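Local coordinates for protein glycinin (PDB 1OD5) that probably serves as a seed storage protein of soybean, a hexameric 11S globulin that lays up amino acids, including sulfur-containing ones, for the germinating seed, at residues A[55-60]-A[128-133]; A[79-84]-A[109-114]; A[350-355]-A[367-372]. All coordinates share one frame; numbering follows the deposited sequence.

Contact 1: residues A[55-60]-A[128-133]; sequences GLHLPS and VPYWTY. With CO3 (carbonate ion), chain C.
Pro-129 opens the pairing by laying its CA against the carbonyl oxygen of Ser-60, and the next residue locks the strands together: Tyr-130 N donates to Ser-60 O at 3.1 Å, and Ser-60 N returns the bond to Tyr-130 O. The Tyr-130 ring, its CG wedged between backbone N and carbonyl carbon (chi1 81°), presents its edge to the face of His-57 in a T-shaped pair, the planes 74° apart, and its OH donates to CO3 O2 at 2.7 Å. A water over the centre of the His-57 ring donates to Leu-58 O and Tyr-130 O. Leu-58 and Pro-59 together stand opposite Trp-131, a beta bulge that shifts the register by one; Trp-131 CB rests 4.2 Å from Pro-59 CG. Beyond the bulge Thr-132 pairs with His-57, whose N donates to Thr-132 O at 3.0 Å. Thr-132 OG1 and His-57 ND1 both donate to CO3 O3, so both strands grip one oxygen of an ion probably picked up from the crystallisation liquor. Tyr-133 brings CD1 to 3.5 Å from Gly-55 O. Around the pair, strand 74-79 abuts Tyr-130 and Thr-132, strand 236-238 borders Leu-56, and Arg-49 of strand 45-51 completes the carbonate pocket inside the N-terminal cupin barrel.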
# COMPACT_ATOMS: atom_id res chain seq x y z
N GLY A 55 15.13 39.22 -9.86
CA GLY A 55 16.07 38.25 -9.34
C GLY A 55 15.71 36.80 -9.71
O GLY A 55 14.62 36.33 -9.43
N LEU A 56 16.71 36.13 -10.32
CA LEU A 56 16.75 34.75 -10.78
C LEU A 56 17.63 33.86 -9.88
O LEU A 56 18.85 33.99 -9.98
CB LEU A 56 17.35 34.69 -12.20
CG LEU A 56 17.16 33.54 -13.22
CD1 LEU A 56 18.44 33.46 -14.04
CD2 LEU A 56 16.97 32.17 -12.58
N HIS A 57 17.14 32.93 -9.03
CA HIS A 57 18.03 32.09 -8.24
C HIS A 57 18.39 30.98 -9.23
O HIS A 57 17.53 30.24 -9.72
CB HIS A 57 17.28 31.59 -7.01
CG HIS A 57 18.03 30.65 -6.06
ND1 HIS A 57 17.55 30.14 -4.93
CD2 HIS A 57 19.30 30.17 -6.20
CE1 HIS A 57 18.44 29.38 -4.39
NE2 HIS A 57 19.49 29.40 -5.17
N LEU A 58 19.67 30.88 -9.58
CA LEU A 58 20.18 29.92 -10.55
C LEU A 58 19.93 28.45 -10.27
O LEU A 58 19.83 28.09 -9.11
CB LEU A 58 21.71 30.12 -10.74
CG LEU A 58 22.23 31.48 -11.21
CD1 LEU A 58 23.70 31.36 -11.46
CD2 LEU A 58 21.64 31.93 -12.54
N PRO A 59 19.80 27.57 -11.27
CA PRO A 59 19.34 26.19 -11.08
C PRO A 59 20.20 25.43 -10.08
O PRO A 59 21.41 25.49 -10.21
CB PRO A 59 19.39 25.58 -12.45
CG PRO A 59 19.26 26.77 -13.37
CD PRO A 59 20.07 27.84 -12.68
N SER A 60 19.63 24.74 -9.10
CA SER A 60 20.36 23.96 -8.10
C SER A 60 19.55 22.81 -7.50
O SER A 60 18.31 22.83 -7.54
CB SER A 60 20.79 24.81 -6.91
OG SER A 60 19.68 25.32 -6.17
N VAL A 128 16.22 17.13 -7.49
CA VAL A 128 15.53 17.73 -8.62
C VAL A 128 15.95 19.18 -8.70
O VAL A 128 15.68 19.96 -7.78
CB VAL A 128 13.96 17.64 -8.46
CG1 VAL A 128 13.24 18.33 -9.60
CG2 VAL A 128 13.53 16.18 -8.49
N PRO A 129 16.57 19.58 -9.83
CA PRO A 129 16.96 20.96 -10.10
C PRO A 129 15.79 21.93 -10.12
O PRO A 129 14.71 21.59 -10.62
CB PRO A 129 17.64 20.94 -11.44
CG PRO A 129 17.99 19.51 -11.66
CD PRO A 129 16.92 18.70 -10.94
N TYR A 130 15.96 23.12 -9.54
CA TYR A 130 14.91 24.11 -9.55
C TYR A 130 15.53 25.51 -9.64
O TYR A 130 16.66 25.74 -9.25
CB TYR A 130 14.03 23.99 -8.27
CG TYR A 130 14.56 24.64 -7.02
CD1 TYR A 130 15.48 23.96 -6.22
CD2 TYR A 130 14.15 25.94 -6.68
CE1 TYR A 130 15.99 24.58 -5.10
CE2 TYR A 130 14.67 26.56 -5.55
CZ TYR A 130 15.59 25.87 -4.78
OH TYR A 130 16.15 26.47 -3.68
N TRP A 131 14.76 26.45 -10.17
CA TRP A 131 15.17 27.84 -10.30
C TRP A 131 13.94 28.65 -9.95
O TRP A 131 12.81 28.18 -10.09
CB TRP A 131 15.64 28.14 -11.74
CG TRP A 131 14.64 27.90 -12.86
CD1 TRP A 131 14.64 26.73 -13.58
CD2 TRP A 131 13.63 28.75 -13.24
NE1 TRP A 131 13.62 26.82 -14.40
CE2 TRP A 131 12.98 27.99 -14.23
CE3 TRP A 131 13.15 30.01 -12.88
CZ2 TRP A 131 11.86 28.51 -14.88
CZ3 TRP A 131 12.02 30.52 -13.53
CH2 TRP A 131 11.38 29.78 -14.52
N THR A 132 14.08 29.87 -9.45
CA THR A 132 12.94 30.70 -9.15
C THR A 132 13.24 32.06 -9.75
O THR A 132 14.39 32.38 -10.06
CB THR A 132 12.68 30.89 -7.63
OG1 THR A 132 13.91 31.32 -7.06
CG2 THR A 132 12.17 29.62 -6.94
N TYR A 133 12.24 32.91 -9.92
CA TYR A 133 12.44 34.22 -10.49
C TYR A 133 11.39 35.12 -9.91
O TYR A 133 10.24 34.71 -9.78
CB TYR A 133 12.31 34.13 -11.98
CG TYR A 133 12.22 35.49 -12.61
CD1 TYR A 133 13.34 36.33 -12.67
CD2 TYR A 133 11.01 35.89 -13.14
CE1 TYR A 133 13.25 37.58 -13.27
CE2 TYR A 133 10.92 37.14 -13.74
CZ TYR A 133 12.03 37.97 -13.80
OH TYR A 133 11.92 39.18 -14.45
C CO3 C . 14.49 29.85 -3.80
O1 CO3 C . 13.64 30.51 -3.21
O2 CO3 C . 14.94 28.84 -3.27
O3 CO3 C . 14.88 30.17 -4.91
O HOH W 1 18.15 27.10 -7.06

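Contact 2: residues A[79-84]-A[109-114]; sequences FAFPGC and SHQKIR
Gln-111 reads the backbone of Phe-81 with both ends of its amide. Gln-111 OE1 accepts from Phe-81 N at 3.1 Å, with an N-H...O angle of 160°, while Gln-111 NE2 makes a weak bond of 3.3 Å to Phe-81 O. The extended chain of Gln-111 carries the amide across to the loop, where its plane lies within 19° of the Phe-81 ring and OE1 sits at that ring's edge. A water links Cys-84 O to NE2 weakly, and Glu-86 is a further weak partner of the same nitrogen. Farther out, Arg-114 reaches both phenyl rings. Its guanidinium has Phe-79 CD1 over one face and Lys-112 CD over the other, and Arg-114 NH1 comes 3.5 Å from Phe-81 CE1; a bend at chi3 (-141°) turns the group toward these rings. Cys-84, closing a type II turn that starts at Phe-81, brings CB to 3.9 Å from Gln-111 NE2. Chemically, then, a neutral buried amide stands in for a strand partner: OE1 gives the firm bond, the NE2 bonds are weak, and together they help hold loop 79-84. There Cys-84 is bonded to Cys-326, consistent with the disulfide that links the acidic and basic chains of each subunit.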
# COMPACT_ATOMS: atom_id res chain seq x y z
N PHE A 79 10.79 23.35 -12.14
CA PHE A 79 11.57 22.21 -11.72
C PHE A 79 12.05 21.51 -12.97
O PHE A 79 11.58 21.82 -14.06
CB PHE A 79 10.74 21.25 -10.93
CG PHE A 79 10.21 21.82 -9.63
CD1 PHE A 79 9.07 22.60 -9.61
CD2 PHE A 79 10.87 21.54 -8.44
CE1 PHE A 79 8.59 23.10 -8.39
CE2 PHE A 79 10.39 22.04 -7.24
CZ PHE A 79 9.24 22.83 -7.21
N ALA A 80 13.01 20.59 -12.90
CA ALA A 80 13.45 19.90 -14.09
C ALA A 80 13.40 18.44 -13.66
O ALA A 80 14.32 17.93 -13.02
CB ALA A 80 14.88 20.25 -14.49
N PHE A 81 12.27 17.78 -13.94
CA PHE A 81 12.02 16.37 -13.59
C PHE A 81 12.70 15.43 -14.56
O PHE A 81 12.57 15.65 -15.76
CB PHE A 81 10.54 16.10 -13.59
CG PHE A 81 9.91 16.65 -12.35
CD1 PHE A 81 9.38 17.93 -12.34
CD2 PHE A 81 9.86 15.86 -11.20
CE1 PHE A 81 8.80 18.43 -11.18
CE2 PHE A 81 9.28 16.37 -10.04
CZ PHE A 81 8.75 17.66 -10.03
N PRO A 82 13.44 14.43 -14.16
CA PRO A 82 14.17 13.60 -15.08
C PRO A 82 13.31 12.75 -16.04
O PRO A 82 12.40 12.00 -15.64
CB PRO A 82 15.06 12.78 -14.17
CG PRO A 82 14.27 12.72 -12.89
CD PRO A 82 13.79 14.14 -12.79
N GLY A 83 13.55 12.94 -17.33
CA GLY A 83 12.84 12.19 -18.37
C GLY A 83 11.42 12.57 -18.76
O GLY A 83 10.87 11.88 -19.62
N CYS A 84 10.85 13.59 -18.14
CA CYS A 84 9.52 14.06 -18.40
C CYS A 84 9.43 14.92 -19.64
O CYS A 84 10.40 15.62 -19.89
CB CYS A 84 9.07 14.85 -17.21
SG CYS A 84 8.79 13.73 -15.85
N SER A 109 10.75 25.42 -25.85
CA SER A 109 9.89 24.46 -25.19
C SER A 109 10.58 24.14 -23.89
O SER A 109 11.80 24.18 -23.82
CB SER A 109 9.72 23.18 -25.96
OG SER A 109 10.88 22.37 -25.98
N HIS A 110 9.81 23.91 -22.85
CA HIS A 110 10.33 23.59 -21.53
C HIS A 110 9.26 22.98 -20.65
O HIS A 110 8.09 22.97 -21.05
CB HIS A 110 10.81 24.84 -20.81
CG HIS A 110 9.83 25.98 -20.66
ND1 HIS A 110 8.93 26.17 -19.73
CD2 HIS A 110 9.84 27.09 -21.46
CE1 HIS A 110 8.38 27.33 -19.91
NE2 HIS A 110 8.94 27.89 -20.96
N GLN A 111 9.60 22.55 -19.44
CA GLN A 111 8.60 21.97 -18.57
C GLN A 111 7.68 22.99 -17.93
O GLN A 111 7.88 24.19 -18.04
CB GLN A 111 9.28 21.13 -17.48
CG GLN A 111 9.88 19.91 -18.15
CD GLN A 111 10.52 18.93 -17.21
OE1 GLN A 111 10.30 18.98 -16.01
NE2 GLN A 111 11.32 18.01 -17.72
N LYS A 112 6.61 22.53 -17.26
CA LYS A 112 5.62 23.40 -16.63
C LYS A 112 6.19 24.49 -15.71
O LYS A 112 7.14 24.24 -14.97
CB LYS A 112 4.66 22.47 -15.85
CG LYS A 112 3.62 23.24 -15.05
CD LYS A 112 2.73 22.37 -14.20
CE LYS A 112 1.79 23.39 -13.53
NZ LYS A 112 0.73 22.70 -12.81
N ILE A 113 5.66 25.72 -15.78
CA ILE A 113 6.08 26.83 -14.94
C ILE A 113 5.01 26.92 -13.87
O ILE A 113 3.83 26.88 -14.20
CB ILE A 113 6.11 28.19 -15.72
CG1 ILE A 113 7.14 28.10 -16.80
CG2 ILE A 113 6.42 29.37 -14.81
CD1 ILE A 113 8.56 27.98 -16.28
N ARG A 114 5.37 26.99 -12.58
CA ARG A 114 4.39 27.11 -11.50
C ARG A 114 4.53 28.53 -10.96
O ARG A 114 5.62 29.09 -11.00
CB ARG A 114 4.68 26.08 -10.41
CG ARG A 114 4.60 24.69 -11.04
CD ARG A 114 5.15 23.47 -10.28
NE ARG A 114 5.81 22.61 -11.26
CZ ARG A 114 5.71 21.29 -11.29
NH1 ARG A 114 6.35 20.62 -12.24
NH2 ARG A 114 4.99 20.64 -10.39
O HOH W 2 13.16 16.94 -19.96

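Contact 3: residues A[350-355]-A[367-372]; sequences ISTLNS and SAQYVV
Thr-352 and Gln-369 meet because their torsions send both polar groups along the same face of the sheet. In Thr-352 the hydroxyl takes the position opposite the carbonyl carbon (chi1 -53°). Gln-369 sets CG in the corresponding place (chi1 -73°) and then runs straight on, so the two side chains lie side by side and point the same way. Gln-369 NE2 donates to Thr-352 OG1 over 3.1 Å; the bond is almost perfectly straight, at 179°, and its acceptor lies in the amide plane. The other end of the amide is held as well, OE1 receiving a bond from Lys-444, while Glu-323 of a neighbouring subunit adds a weak bond to NE2. These partners fix the rotation of the amide.

On the same face Ile-350 lies alongside Val-371, with Ile-350 CG1 3.8 Å from Val-371 CB, and its CG2 methyl packs 3.7 Å from Gln-369 NE2. Apolar and polar pairs thus adjoin. Tyr-370 and Ser-351 face the other way, and the Tyr-370 ring leads off from the partner strand to hydrogen-bond Glu-439 and Thr-394 through its hydroxyl.

Beneath the side chains the backbones pair in antiparallel fashion. Ser-351 and Tyr-370 exchange two hydrogen bonds, as do Leu-353 and Ala-368, the Ala-368 N to Leu-353 O bond being 2.8 Å long; Thr-352 with Gln-369 and Ile-350 with Val-371 are the non-hydrogen-bonded pairs. Past Leu-353 the first strand ends, and Ser-367 CB rests 4.0 Å from Asn-354 CB.

Helix 361-364 lies in the connection between the two strands, neighbours in an antiparallel sheet where 342-344 lies beside 348-353 and 437-444 beside 367-373. Such sheets wall the jelly-roll beta barrel of the cupin fold, here the C-terminal domain; the side chain of Val-371 is about 5 Å from the bound magnesium ion, whose site holds His-382 and Glu-431.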
# COMPACT_ATOMS: atom_id res chain seq x y z
N ILE A 350 -5.95 28.08 12.83
CA ILE A 350 -4.85 27.14 12.58
C ILE A 350 -5.12 26.40 11.27
O ILE A 350 -6.23 25.95 11.05
CB ILE A 350 -4.72 26.09 13.73
CG1 ILE A 350 -4.38 26.79 15.02
CG2 ILE A 350 -3.63 25.05 13.42
CD1 ILE A 350 -4.73 25.92 16.23
N SER A 351 -4.19 26.29 10.35
CA SER A 351 -4.43 25.54 9.14
C SER A 351 -3.38 24.47 9.11
O SER A 351 -2.26 24.71 9.54
CB SER A 351 -4.24 26.34 7.93
OG SER A 351 -5.08 27.45 8.14
N THR A 352 -3.68 23.29 8.57
CA THR A 352 -2.71 22.22 8.50
C THR A 352 -2.52 21.87 7.05
O THR A 352 -3.49 21.78 6.28
CB THR A 352 -3.21 20.99 9.23
OG1 THR A 352 -3.57 21.46 10.51
CG2 THR A 352 -2.20 19.84 9.32
N LEU A 353 -1.25 21.66 6.69
CA LEU A 353 -0.84 21.26 5.37
C LEU A 353 -0.07 19.98 5.59
O LEU A 353 1.00 20.01 6.19
CB LEU A 353 0.07 22.27 4.71
CG LEU A 353 0.69 21.86 3.40
CD1 LEU A 353 -0.40 21.41 2.46
CD2 LEU A 353 1.36 23.03 2.73
N ASN A 354 -0.58 18.84 5.12
CA ASN A 354 0.06 17.53 5.25
C ASN A 354 -0.15 16.70 4.00
O ASN A 354 -0.63 17.21 2.99
CB ASN A 354 -0.49 16.80 6.48
CG ASN A 354 -2.02 16.64 6.49
OD1 ASN A 354 -2.69 16.61 5.46
ND2 ASN A 354 -2.61 16.53 7.67
N SER A 355 0.16 15.40 4.05
CA SER A 355 0.02 14.57 2.88
C SER A 355 -1.41 14.25 2.42
O SER A 355 -1.56 13.61 1.38
CB SER A 355 0.80 13.30 3.12
OG SER A 355 0.24 12.63 4.22
N SER A 367 5.45 18.21 6.87
CA SER A 367 4.09 18.73 6.95
C SER A 367 4.22 20.07 7.64
O SER A 367 5.31 20.38 8.13
CB SER A 367 3.19 17.82 7.74
OG SER A 367 3.43 17.76 9.11
N ALA A 368 3.18 20.90 7.74
CA ALA A 368 3.27 22.21 8.37
C ALA A 368 1.92 22.69 8.83
O ALA A 368 0.91 22.06 8.57
CB ALA A 368 3.74 23.30 7.41
N GLN A 369 1.96 23.77 9.61
CA GLN A 369 0.79 24.45 10.13
C GLN A 369 1.13 25.94 10.03
O GLN A 369 2.28 26.36 9.85
CB GLN A 369 0.49 24.14 11.59
CG GLN A 369 -0.05 22.76 11.67
CD GLN A 369 -0.60 22.37 13.02
OE1 GLN A 369 0.08 22.53 14.02
NE2 GLN A 369 -1.82 21.85 13.09
N TYR A 370 0.07 26.73 10.00
CA TYR A 370 0.16 28.17 9.94
C TYR A 370 -0.82 28.62 10.98
O TYR A 370 -2.00 28.28 10.86
CB TYR A 370 -0.31 28.71 8.65
CG TYR A 370 0.13 30.15 8.56
CD1 TYR A 370 -0.76 31.19 8.83
CD2 TYR A 370 1.46 30.41 8.23
CE1 TYR A 370 -0.31 32.51 8.79
CE2 TYR A 370 1.91 31.73 8.19
CZ TYR A 370 1.03 32.76 8.47
OH TYR A 370 1.51 34.06 8.48
N VAL A 371 -0.40 29.33 12.04
CA VAL A 371 -1.38 29.74 13.02
C VAL A 371 -1.27 31.23 13.20
O VAL A 371 -0.26 31.86 12.91
CB VAL A 371 -1.26 28.85 14.40
CG1 VAL A 371 -0.07 27.91 14.35
CG2 VAL A 371 -1.31 29.71 15.63
N VAL A 372 -2.45 31.77 13.47
CA VAL A 372 -2.66 33.19 13.66
C VAL A 372 -3.39 33.37 14.94
O VAL A 372 -4.48 32.85 15.10
CB VAL A 372 -3.52 33.83 12.55
CG1 VAL A 372 -3.75 35.30 12.91
CG2 VAL A 372 -2.85 33.74 11.20

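The three contacts sample both cupin domains of one subunit. Contacts 1 and 2 lie in the N-terminal domain, their centres about 12 Å apart; contact 2 is nested within the chain loop that contact 1 closes, and both reach the same curled antiparallel sheet. They touch directly, for Trp-131 packs on Ile-113, Tyr-130 on Phe-79, and Pro-129 O probably accepts a hydrogen bond from Ala-80 N. Contact 3 follows later in sequence, in the C-terminal domain, with its centre about 26 Å and 28 Å from those of contacts 1 and 2. A repeated fold thus builds the subunit, while contacts to other subunits at all three places help join six copies into the hexamer.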